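Local coordinates for 3-hydroxyisobutyryl-CoA hydrolase (Mycobacterium thermoresistibile, PDB 4HDT), which probably hydrolyses 3-hydroxyisobutyryl-CoA (3-hydroxy-2-methylpropanoyl-CoA) to 3-hydroxyisobutyrate and free coenzyme A, at residues M140-V143 with P149-G152; Y155-A160 with L166-T171; G20-N25 with A42-A47; R277-L282 with L289-R294. One frame throughout, in Å; residues are numbered along the deposited sequence. Where two conformers were deposited one is given.

Interaction 1. Residues M140-V143 with P149-G152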
loop_
_atom_site.group_PDB
_atom_site.type_symbol
_atom_site.label_atom_id
_atom_site.label_comp_id
_atom_site.label_asym_id
_atom_site.label_seq_id
_atom_site.Cartn_x
_atom_site.Cartn_y
_atom_site.Cartn_z
ATOM N N MET A 140 0.069 -4.548 -3.459
ATOM C CA MET A 140 0.164 -3.244 -4.120
ATOM C C MET A 140 -0.101 -3.473 -5.609
ATOM O O MET A 140 0.811 -3.687 -6.403
ATOM C CB MET A 140 1.539 -2.595 -3.852
ATOM C CG MET A 140 1.812 -2.346 -2.368
ATOM S SD MET A 140 0.688 -1.170 -1.594
ATOM C CE MET A 140 1.089 0.363 -2.469
ATOM N N PRO A 141 -1.385 -3.475 -5.992
ATOM C CA PRO A 141 -1.810 -3.917 -7.331
ATOM C C PRO A 141 -1.957 -2.815 -8.395
ATOM O O PRO A 141 -2.553 -3.045 -9.477
ATOM C CB PRO A 141 -3.176 -4.488 -7.005
ATOM C CG PRO A 141 -3.701 -3.505 -6.042
ATOM C CD PRO A 141 -2.549 -3.155 -5.151
ATOM N N GLU A 142 -1.340 -1.678 -8.112
ATOM C CA GLU A 142 -1.507 -0.448 -8.874
ATOM C C GLU A 142 -1.233 -0.613 -10.369
ATOM O O GLU A 142 -1.905 -0.059 -11.210
ATOM C CB GLU A 142 -0.619 0.640 -8.265
ATOM C CG GLU A 142 -1.178 1.188 -6.938
ATOM C CD GLU A 142 -0.878 0.379 -5.697
ATOM O OE1 GLU A 142 -0.162 -0.652 -5.763
ATOM O OE2 GLU A 142 -1.270 0.843 -4.571
ATOM N N VAL A 143 -0.209 -1.384 -10.738
ATOM C CA VAL A 143 0.121 -1.508 -12.167
ATOM C C VAL A 143 -0.988 -2.141 -13.014
ATOM O O VAL A 143 -1.015 -1.982 -14.229
ATOM C CB VAL A 143 1.424 -2.300 -12.374
ATOM C CG1 VAL A 143 2.621 -1.537 -11.839
ATOM C CG2 VAL A 143 1.397 -3.718 -11.766
ATOM N N PRO A 149 2.501 2.073 -7.340
ATOM C CA PRO A 149 2.337 2.000 -5.888
ATOM C C PRO A 149 2.675 3.321 -5.213
ATOM O O PRO A 149 3.758 3.892 -5.462
ATOM C CB PRO A 149 3.303 0.890 -5.461
ATOM C CG PRO A 149 3.345 -0.013 -6.675
ATOM C CD PRO A 149 3.215 0.891 -7.873
ATOM N N ASP A 150 1.758 3.782 -4.408
ATOM C CA ASP A 150 1.909 5.044 -3.672
ATOM C C ASP A 150 1.731 4.809 -2.196
ATOM O O ASP A 150 2.065 3.787 -1.701
ATOM C CB ASP A 150 0.929 6.086 -4.268
ATOM C CG ASP A 150 -0.553 5.756 -4.065
ATOM O OD1 ASP A 150 -0.890 4.546 -3.830
ATOM O OD2 ASP A 150 -1.375 6.751 -4.147
ATOM N N VAL A 151 1.241 5.808 -1.484
ATOM C CA VAL A 151 1.004 5.789 -0.047
ATOM C C VAL A 151 2.202 5.278 0.783
ATOM O O VAL A 151 2.032 4.721 1.848
ATOM C CB VAL A 151 -0.350 5.108 0.310
ATOM C CG1 VAL A 151 -1.519 5.867 -0.342
ATOM C CG2 VAL A 151 -0.389 3.644 -0.072
ATOM N N GLY A 152 3.402 5.598 0.299
ATOM C CA GLY A 152 4.614 5.172 0.943
ATOM C C GLY A 152 4.935 3.738 0.664
ATOM O O GLY A 152 5.862 3.204 1.274
HETATM O O HOH W 1 -2.753 2.801 -4.448
#
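Glu-142 and Asp-150 meet through a shared water, within a buried contact between the two ends of the loop that joins strand 137-139 to helix 153-158. No direct hydrogen bond crosses between the segments. Instead the water donates to Glu-142 OE2 at 2.5 Å and to Asp-150 OD1 at 2.6 Å, bridging oxygens that stand 3.8 Å apart (Glu-142 OE2 to Asp-150 OD1). The carboxylate planes are turned 74° against each other, so the two groups are neither coplanar nor stacked. Each carboxylate is positioned differently. The Glu-142 chain folds at chi2 (82°), which carries it obliquely across Pro-149: its CB is 3.6 Å from Pro-149 N, and its OE1 is 3.7 Å from Pro-149 CG. Proline thus backs the length of the glutamate. Asp-150 is held by its other oxygen, OD2, which is hydrogen-bonded to Tyr-95 OH of helix 85-103, so OD1 is the oxygen that meets the water. A third side chain, Met-140, is deposited in two conformers. In the one given, bends at chi2 and chi3 bring CE within 3.8 Å of Pro-149 CB and 3.6 Å of Asp-150 O, with Val-151 CG2 a looser neighbour at 4.3 Å; these contacts hold for this conformer alone and are tentative. At the far end of the loop, Gly-152 takes the N-cap position of helix 153-158, and its N donates to Glu-292 OE1. Two acids sharing one water, which donates to both, on the loop that enters this helix, are consistent with the active-site region of crotonase-fold CoA hydrolases.

Interaction 2. Residues Y155-A160 with L166-T171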
loop_
_atom_site.group_PDB
_atom_site.type_symbol
_atom_site.label_atom_id
_atom_site.label_comp_id
_atom_site.label_asym_id
_atom_site.label_seq_id
_atom_site.Cartn_x
_atom_site.Cartn_y
_atom_site.Cartn_z
ATOM N N TYR A 155 8.604 3.209 -0.409
ATOM C CA TYR A 155 9.484 3.145 0.761
ATOM C C TYR A 155 9.481 1.702 1.335
ATOM O O TYR A 155 10.548 1.128 1.620
ATOM C CB TYR A 155 8.974 4.186 1.768
ATOM C CG TYR A 155 9.659 4.236 3.120
ATOM C CD1 TYR A 155 9.270 3.398 4.148
ATOM C CD2 TYR A 155 10.605 5.200 3.388
ATOM C CE1 TYR A 155 9.846 3.469 5.393
ATOM C CE2 TYR A 155 11.197 5.261 4.627
ATOM C CZ TYR A 155 10.817 4.382 5.616
ATOM O OH TYR A 155 11.368 4.495 6.870
ATOM N N LEU A 156 8.314 1.100 1.510
ATOM C CA LEU A 156 8.256 -0.259 2.037
ATOM C C LEU A 156 8.798 -1.296 1.044
ATOM O O LEU A 156 9.603 -2.161 1.412
ATOM C CB LEU A 156 6.842 -0.621 2.441
ATOM C CG LEU A 156 6.270 0.198 3.596
ATOM C CD1 LEU A 156 4.760 0.029 3.620
ATOM C CD2 LEU A 156 6.942 -0.151 4.915
ATOM N N LEU A 157 8.437 -1.161 -0.217
ATOM C CA LEU A 157 8.847 -2.146 -1.224
ATOM C C LEU A 157 10.363 -2.151 -1.367
ATOM O O LEU A 157 10.992 -3.226 -1.493
ATOM C CB LEU A 157 8.167 -1.887 -2.562
ATOM C CG LEU A 157 6.653 -2.139 -2.610
ATOM C CD1 LEU A 157 6.054 -1.361 -3.767
ATOM C CD2 LEU A 157 6.342 -3.651 -2.718
ATOM N N SER A 158 10.964 -0.953 -1.369
ATOM C CA SER A 158 12.426 -0.848 -1.576
ATOM C C SER A 158 13.211 -1.416 -0.395
ATOM O O SER A 158 14.408 -1.695 -0.584
ATOM C CB SER A 158 12.890 0.587 -1.880
ATOM O OG SER A 158 12.643 1.476 -0.801
ATOM N N ARG A 159 12.565 -1.601 0.762
ATOM C CA ARG A 159 13.193 -2.108 2.005
ATOM C C ARG A 159 12.981 -3.613 2.234
ATOM O O ARG A 159 13.507 -4.168 3.195
ATOM C CB ARG A 159 12.723 -1.269 3.198
ATOM C CG ARG A 159 13.418 0.116 3.263
ATOM C CD ARG A 159 12.799 1.083 4.259
ATOM N NE ARG A 159 13.581 2.333 4.341
ATOM C CZ ARG A 159 13.581 3.271 3.389
ATOM N NH1 ARG A 159 12.848 3.121 2.279
ATOM N NH2 ARG A 159 14.319 4.369 3.555
ATOM N N ALA A 160 12.215 -4.258 1.358
ATOM C CA ALA A 160 11.944 -5.695 1.478
ATOM C C ALA A 160 13.244 -6.452 1.163
ATOM O O ALA A 160 14.116 -5.917 0.447
ATOM C CB ALA A 160 10.857 -6.110 0.519
ATOM N N LEU A 166 10.339 -5.796 -5.663
ATOM C CA LEU A 166 10.074 -5.631 -7.108
ATOM C C LEU A 166 9.077 -6.643 -7.601
ATOM O O LEU A 166 8.207 -6.352 -8.433
ATOM C CB LEU A 166 11.364 -5.768 -7.955
ATOM C CG LEU A 166 12.354 -4.696 -7.775
ATOM C CD1 LEU A 166 13.553 -4.944 -8.704
ATOM C CD2 LEU A 166 11.755 -3.359 -8.085
ATOM N N HIS A 167 9.219 -7.882 -7.137
ATOM C CA HIS A 167 8.250 -8.900 -7.487
ATOM C C HIS A 167 6.822 -8.470 -7.105
ATOM O O HIS A 167 5.916 -8.556 -7.927
ATOM C CB HIS A 167 8.667 -10.234 -6.862
ATOM C CG HIS A 167 7.645 -11.307 -6.984
ATOM N ND1 HIS A 167 7.438 -12.017 -8.151
ATOM C CD2 HIS A 167 6.735 -11.775 -6.095
ATOM C CE1 HIS A 167 6.479 -12.894 -7.966
ATOM N NE2 HIS A 167 6.015 -12.754 -6.737
ATOM N N ALA A 168 6.635 -8.094 -5.853
ATOM C CA ALA A 168 5.320 -7.655 -5.422
ATOM C C ALA A 168 4.817 -6.467 -6.265
ATOM O O ALA A 168 3.648 -6.437 -6.648
ATOM C CB ALA A 168 5.345 -7.324 -3.948
ATOM N N ALA A 169 5.720 -5.534 -6.572
ATOM C CA ALA A 169 5.327 -4.274 -7.262
ATOM C C ALA A 169 4.997 -4.498 -8.739
ATOM O O ALA A 169 4.073 -3.871 -9.283
ATOM C CB ALA A 169 6.447 -3.274 -7.141
ATOM N N LEU A 170 5.733 -5.392 -9.417
ATOM C CA LEU A 170 5.547 -5.591 -10.856
ATOM C C LEU A 170 4.447 -6.575 -11.146
ATOM O O LEU A 170 3.658 -6.385 -12.088
ATOM C CB LEU A 170 6.875 -6.001 -11.500
ATOM C CG LEU A 170 7.969 -4.953 -11.416
ATOM C CD1 LEU A 170 9.226 -5.468 -12.119
ATOM C CD2 LEU A 170 7.599 -3.581 -11.967
ATOM N N THR A 171 4.355 -7.643 -10.343
ATOM C CA THR A 171 3.232 -8.570 -10.494
ATOM C C THR A 171 1.940 -7.924 -10.025
ATOM O O THR A 171 0.892 -8.178 -10.592
ATOM C CB THR A 171 3.387 -9.909 -9.736
ATOM O OG1 THR A 171 3.435 -9.695 -8.314
ATOM C CG2 THR A 171 4.662 -10.692 -10.245
#
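Leu-157 packs against Ala-168 and Ala-169, joining two consecutive helices of the crotonase-like fold, 153-158 and 164-171, across the short connection between them. The contact is wholly apolar, and no hydrogen bond passes between the segments. Leu-157 has by far the most surface buried, and its two methyls divide the work: CD2 touches Ala-168 CB at 4.0 Å, while CD1 touches Ala-169 CB at 3.9 Å. The leucine fork therefore spans two successive residues of the opposing helix. Its CB already points to the second helix, and chi1 (-69°) sets CG opposite the carbonyl carbon. Both alanines direct their CB toward the leucine. The nearest CA atoms, those of Leu-157 and Leu-166, are 6.9 Å apart. Helix 266-279 also packs on helix 164-171, with Leu-273 and Val-276 meeting Leu-166 and Thr-272 meeting Ala-169. Some polar groups bond within their own segment, although Arg-159 NH2 bonds Leu-282 O and His-167 ND1 bonds Tyr-234 OH. Arg-159 folds back so that NH1 lies 3.2 Å above the ring plane of Tyr-155, near the rim, and bonds Tyr-155 O at 3.1 Å with an N-H...O angle of 157°. At the end of the second helix, Thr-171 OG1 reaches His-167 O at 2.8 Å, on the face of that carbonyl opposite the one met by Thr-171 N.

Interaction 3. Residues G20-N25 with A42-A47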
loop_
_atom_site.group_PDB
_atom_site.type_symbol
_atom_site.label_atom_id
_atom_site.label_comp_id
_atom_site.label_asym_id
_atom_site.label_seq_id
_atom_site.Cartn_x
_atom_site.Cartn_y
_atom_site.Cartn_z
ATOM N N GLY A 20 -7.302 5.257 21.482
ATOM C CA GLY A 20 -8.022 5.906 20.410
ATOM C C GLY A 20 -8.336 4.895 19.311
ATOM O O GLY A 20 -7.435 4.349 18.680
ATOM N N LEU A 21 -9.627 4.688 19.068
ATOM C CA LEU A 21 -10.100 3.664 18.126
ATOM C C LEU A 21 -10.545 4.333 16.844
ATOM O O LEU A 21 -11.402 5.243 16.862
ATOM C CB LEU A 21 -11.253 2.869 18.752
ATOM C CG LEU A 21 -10.956 2.287 20.122
ATOM C CD1 LEU A 21 -12.256 1.859 20.789
ATOM C CD2 LEU A 21 -9.967 1.145 20.010
ATOM N N LEU A 22 -9.977 3.901 15.744
ATOM C CA LEU A 22 -10.379 4.325 14.417
ATOM C C LEU A 22 -10.855 3.069 13.703
ATOM O O LEU A 22 -10.049 2.201 13.431
ATOM C CB LEU A 22 -9.205 4.972 13.673
ATOM C CG LEU A 22 -8.700 6.260 14.309
ATOM C CD1 LEU A 22 -7.411 6.697 13.635
ATOM C CD2 LEU A 22 -9.789 7.328 14.186
ATOM N N THR A 23 -12.144 3.011 13.363
ATOM C CA THR A 23 -12.668 1.851 12.660
ATOM C C THR A 23 -13.183 2.300 11.293
ATOM O O THR A 23 -14.161 3.028 11.171
ATOM C CB THR A 23 -13.765 1.132 13.472
ATOM O OG1 THR A 23 -13.288 0.874 14.775
ATOM C CG2 THR A 23 -14.245 -0.182 12.787
ATOM N N LEU A 24 -12.499 1.857 10.244
ATOM C CA LEU A 24 -12.923 2.171 8.890
ATOM C C LEU A 24 -14.292 1.503 8.675
ATOM O O LEU A 24 -14.472 0.367 9.100
ATOM C CB LEU A 24 -11.948 1.587 7.885
ATOM C CG LEU A 24 -10.527 2.085 8.048
ATOM C CD1 LEU A 24 -9.691 1.472 6.973
ATOM C CD2 LEU A 24 -10.448 3.609 7.991
ATOM N N ASN A 25 -15.255 2.221 8.094
ATOM C CA ASN A 25 -16.656 1.747 8.158
ATOM C C ASN A 25 -17.409 1.984 6.856
ATOM O O ASN A 25 -18.454 2.637 6.838
ATOM C CB ASN A 25 -17.379 2.394 9.353
ATOM C CG ASN A 25 -18.765 1.835 9.579
ATOM O OD1 ASN A 25 -19.001 0.615 9.425
ATOM N ND2 ASN A 25 -19.710 2.714 9.886
ATOM N N ALA A 42 -6.785 11.820 10.055
ATOM C CA ALA A 42 -5.709 12.792 10.254
ATOM C C ALA A 42 -6.040 13.722 11.409
ATOM O O ALA A 42 -5.163 14.047 12.246
ATOM C CB ALA A 42 -5.463 13.597 8.997
ATOM N N GLU A 43 -7.281 14.209 11.458
ATOM C CA GLU A 43 -7.640 15.145 12.481
ATOM C C GLU A 43 -7.604 14.491 13.874
ATOM O O GLU A 43 -7.196 15.135 14.838
ATOM C CB GLU A 43 -9.011 15.762 12.137
ATOM C CG GLU A 43 -9.462 16.866 13.061
ATOM C CD GLU A 43 -10.088 16.381 14.353
ATOM O OE1 GLU A 43 -10.684 15.280 14.409
ATOM O OE2 GLU A 43 -10.040 17.151 15.324
ATOM N N ARG A 44 -8.091 13.262 13.984
ATOM C CA ARG A 44 -8.042 12.522 15.242
ATOM C C ARG A 44 -6.626 12.199 15.692
ATOM O O ARG A 44 -6.294 12.374 16.884
ATOM C CB ARG A 44 -8.897 11.252 15.220
ATOM C CG ARG A 44 -10.392 11.550 15.260
ATOM C CD ARG A 44 -10.821 12.193 16.588
ATOM N NE ARG A 44 -10.763 13.650 16.637
ATOM C CZ ARG A 44 -10.918 14.384 17.749
ATOM N NH1 ARG A 44 -10.871 15.707 17.690
ATOM N NH2 ARG A 44 -11.111 13.806 18.948
ATOM N N LEU A 45 -5.761 11.788 14.762
ATOM C CA LEU A 45 -4.366 11.604 15.149
ATOM C C LEU A 45 -3.763 12.901 15.677
ATOM O O LEU A 45 -3.006 12.903 16.668
ATOM C CB LEU A 45 -3.522 11.122 13.973
ATOM C CG LEU A 45 -3.807 9.703 13.540
ATOM C CD1 LEU A 45 -2.822 9.408 12.434
ATOM C CD2 LEU A 45 -3.602 8.721 14.680
ATOM N N ALA A 46 -4.069 14.017 15.019
ATOM C CA ALA A 46 -3.564 15.301 15.516
ATOM C C ALA A 46 -4.116 15.656 16.901
ATOM O O ALA A 46 -3.371 16.154 17.792
ATOM C CB ALA A 46 -3.896 16.410 14.520
ATOM N N ALA A 47 -5.420 15.476 17.086
ATOM C CA ALA A 47 -6.051 15.802 18.356
ATOM C C ALA A 47 -5.573 14.936 19.509
ATOM O O ALA A 47 -5.413 15.420 20.627
ATOM C CB ALA A 47 -7.556 15.706 18.240
#
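Apolar packing centres on Leu-22, which reaches from the strand to the helix with both methyls. Its CD2 lies 4.2 Å from Arg-44 CB, and its CD1 lies 4.4 Å from Leu-45 CD2, so the leucine meets two successive helix residues at rather loose van der Waals range. It crosses the Arg-44 chain at about a right angle and touches that residue at its aliphatic root. The partners belong to the beta-alpha-beta unit formed by strand 19-24, helix 35-49 and strand 56-61, and the helix packs on one face of the sheet. Val-13 of the neighbouring strand 11-16 touches both Leu-22 and Arg-44, while Val-57 of strand 56-61 touches Leu-45. Polar interactions stay on the helix. Bends at chi2 and chi3 (-66° and 89°) lead the Arg-44 guanidinium away from the strand to its neighbour Glu-43. There it forms a side-on salt bridge, with NE giving a 2.8 Å bond to Glu-43 OE1 and NH1 a 2.9 Å bond to Glu-43 OE2, the latter along the syn lone pair. Both acceptors lie close to the guanidinium plane, and Ala-47 CB lies 3.4 Å above one face, offset toward the rim.

Interaction 4. Residues R277-L282 with L289-R294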
loop_
_atom_site.group_PDB
_atom_site.type_symbol
_atom_site.label_atom_id
_atom_site.label_comp_id
_atom_site.label_asym_id
_atom_site.label_seq_id
_atom_site.Cartn_x
_atom_site.Cartn_y
_atom_site.Cartn_z
ATOM N N ARG A 277 13.537 1.611 -7.515
ATOM C CA ARG A 277 14.986 1.812 -7.543
ATOM C C ARG A 277 15.410 3.168 -7.001
ATOM O O ARG A 277 16.378 3.252 -6.240
ATOM C CB ARG A 277 15.480 1.610 -8.939
ATOM C CG ARG A 277 15.471 0.163 -9.295
ATOM C CD ARG A 277 16.055 0.083 -10.663
ATOM N NE ARG A 277 16.044 -1.276 -11.095
ATOM C CZ ARG A 277 16.223 -1.635 -12.362
ATOM N NH1 ARG A 277 16.402 -0.728 -13.327
ATOM N NH2 ARG A 277 16.179 -2.899 -12.644
ATOM N N ARG A 278 14.684 4.229 -7.348
ATOM C CA ARG A 278 14.982 5.566 -6.799
ATOM C C ARG A 278 14.677 5.646 -5.298
ATOM O O ARG A 278 15.461 6.185 -4.546
ATOM C CB ARG A 278 14.206 6.653 -7.554
ATOM C CG ARG A 278 14.700 6.903 -8.972
ATOM C CD ARG A 278 14.013 8.080 -9.598
ATOM N NE ARG A 278 14.335 8.189 -11.009
ATOM C CZ ARG A 278 14.212 9.304 -11.731
ATOM N NH1 ARG A 278 13.839 10.459 -11.181
ATOM N NH2 ARG A 278 14.523 9.271 -13.013
ATOM N N ALA A 279 13.570 5.048 -4.850
ATOM C CA ALA A 279 13.188 5.013 -3.442
ATOM C C ALA A 279 14.225 4.326 -2.568
ATOM O O ALA A 279 14.475 4.736 -1.452
ATOM C CB ALA A 279 11.827 4.353 -3.273
ATOM N N ALA A 280 14.880 3.338 -3.124
ATOM C CA ALA A 280 15.910 2.627 -2.373
ATOM C C ALA A 280 17.048 3.562 -1.972
ATOM O O ALA A 280 17.809 3.234 -1.052
ATOM C CB ALA A 280 16.422 1.437 -3.164
ATOM N N LYS A 281 17.189 4.703 -2.640
ATOM C CA LYS A 281 18.257 5.688 -2.308
ATOM C C LYS A 281 17.800 6.829 -1.398
ATOM O O LYS A 281 18.578 7.765 -1.090
ATOM C CB LYS A 281 18.788 6.294 -3.591
ATOM C CG LYS A 281 19.219 5.280 -4.629
ATOM C CD LYS A 281 19.629 6.013 -5.888
ATOM C CE LYS A 281 20.170 5.032 -6.897
ATOM N NZ LYS A 281 20.359 5.723 -8.192
ATOM N N LEU A 282 16.528 6.799 -0.999
ATOM C CA LEU A 282 15.978 7.811 -0.129
ATOM C C LEU A 282 15.774 7.275 1.282
ATOM O O LEU A 282 14.972 6.353 1.494
ATOM C CB LEU A 282 14.625 8.285 -0.673
ATOM C CG LEU A 282 14.616 8.827 -2.110
ATOM C CD1 LEU A 282 13.164 9.073 -2.492
ATOM C CD2 LEU A 282 15.454 10.107 -2.218
ATOM N N LEU A 289 7.531 9.963 -0.275
ATOM C CA LEU A 289 6.161 10.399 -0.613
ATOM C C LEU A 289 6.184 11.579 -1.579
ATOM O O LEU A 289 5.286 11.729 -2.374
ATOM C CB LEU A 289 5.384 10.768 0.654
ATOM C CG LEU A 289 5.020 9.541 1.514
ATOM C CD1 LEU A 289 4.677 9.908 2.957
ATOM C CD2 LEU A 289 3.876 8.804 0.883
ATOM N N ARG A 290 7.171 12.471 -1.464
ATOM C CA ARG A 290 7.253 13.595 -2.418
ATOM C C ARG A 290 7.439 13.099 -3.851
ATOM O O ARG A 290 6.873 13.657 -4.773
ATOM C CB ARG A 290 8.440 14.512 -2.116
ATOM C CG ARG A 290 8.355 15.302 -0.864
ATOM C CD ARG A 290 9.642 16.150 -0.771
ATOM N NE ARG A 290 10.250 16.087 0.553
ATOM C CZ ARG A 290 9.943 16.913 1.546
ATOM N NH1 ARG A 290 9.039 17.894 1.401
ATOM N NH2 ARG A 290 10.524 16.737 2.711
ATOM N N GLN A 291 8.248 12.054 -4.020
ATOM C CA GLN A 291 8.469 11.436 -5.310
ATOM C C GLN A 291 7.188 10.771 -5.780
ATOM O O GLN A 291 6.765 10.933 -6.931
ATOM C CB GLN A 291 9.600 10.418 -5.233
ATOM C CG GLN A 291 9.915 9.677 -6.523
ATOM C CD GLN A 291 11.237 8.943 -6.383
ATOM O OE1 GLN A 291 12.309 9.530 -6.612
ATOM N NE2 GLN A 291 11.173 7.714 -5.960
ATOM N N GLU A 292 6.560 10.026 -4.890
ATOM C CA GLU A 292 5.331 9.344 -5.240
ATOM C C GLU A 292 4.257 10.347 -5.671
ATOM O O GLU A 292 3.444 10.085 -6.562
ATOM C CB GLU A 292 4.816 8.520 -4.060
ATOM C CG GLU A 292 5.606 7.238 -3.764
ATOM C CD GLU A 292 5.122 6.476 -2.540
ATOM O OE1 GLU A 292 4.090 6.853 -1.966
ATOM O OE2 GLU A 292 5.788 5.486 -2.141
ATOM N N TYR A 293 4.235 11.505 -5.050
ATOM C CA TYR A 293 3.217 12.504 -5.390
ATOM C C TYR A 293 3.438 13.026 -6.819
ATOM O O TYR A 293 2.479 13.184 -7.568
ATOM C CB TYR A 293 3.266 13.660 -4.384
ATOM C CG TYR A 293 2.225 14.723 -4.590
ATOM C CD1 TYR A 293 0.877 14.475 -4.266
ATOM C CD2 TYR A 293 2.575 15.969 -5.082
ATOM C CE1 TYR A 293 -0.089 15.432 -4.447
ATOM C CE2 TYR A 293 1.616 16.921 -5.278
ATOM C CZ TYR A 293 0.293 16.675 -4.966
ATOM O OH TYR A 293 -0.612 17.706 -5.201
ATOM N N ARG A 294 4.691 13.291 -7.195
ATOM C CA ARG A 294 5.000 13.679 -8.592
ATOM C C ARG A 294 4.504 12.598 -9.559
ATOM O O ARG A 294 3.872 12.894 -10.570
ATOM C CB ARG A 294 6.503 13.886 -8.818
ATOM C CG ARG A 294 7.068 15.071 -8.035
ATOM C CD ARG A 294 8.579 15.142 -8.176
ATOM N NE ARG A 294 9.129 16.435 -7.813
ATOM C CZ ARG A 294 10.423 16.775 -7.948
ATOM N NH1 ARG A 294 11.313 15.891 -8.409
ATOM N NH2 ARG A 294 10.831 17.996 -7.616
HETATM O O HOH W 2 12.956 11.343 -8.631
#
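The helix pair 266-279 and 285-299, with a type I turn from Ala-279 to Leu-282 between them, is joined here by Gln-291, which reaches across from the second helix to Arg-278, Ala-279 and Leu-282. With CG opposite the backbone N (chi1 179°) and the chain extended beyond it, the glutamine sets its amide against the end of the first helix. Both the oxygen and the nitrogen of the amide rest on one carbon: Arg-278 CB is 3.6 Å from Gln-291 OE1 and equally 3.6 Å from Gln-291 NE2. The nitrogen also faces Ala-279 N at 3.8 Å and Leu-282 CD1 at 4.2 Å, each a packing contact rather than a bond. Arg-278 runs extended from CG to NE and crosses the glutamine nearly at right angles, its guanidinium plane turned 71° from the amide. A water ties the two polar ends together: it lies in the guanidinium plane, accepts from Arg-278 NH1 at 2.8 Å and donates to Gln-291 OE1 at 2.8 Å. The other guanidinium nitrogens have acidic partners, NE with Glu-274 and NH2 with Glu-336, and Phe-339 makes a cation-pi contact. These partners probably restrict the rotation of the guanidinium and so the direction in which NH1 meets the water. Because no direct hydrogen bond crosses the segments, the polar coupling of the two helices at this point runs through a water, while the packing sets the amide mainly against aliphatic carbons.

Interactions 1, 2 and 4 form one connected cluster. The centres of interactions 1 and 2 are about 9 Å apart, and Pro-149 CB touches Leu-157 CD1 at 3.9 Å. Interaction 4 is tied to both: Glu-292 OE1 probably bonds Gly-152 N at 2.7 Å, and Arg-159 NH2 probably bonds Leu-282 O at 2.9 Å. Segment 289-294 is thus in direct contact with the loop that carries the acid pair of interaction 1, the likely active-site region. Interaction 3 stands apart, with its centre about 23 Å from that of interaction 1. It lies instead beside a zinc site formed by Glu-49, His-100 and Glu-351, whose zinc ion is about 7 Å from the Leu-45 side chain.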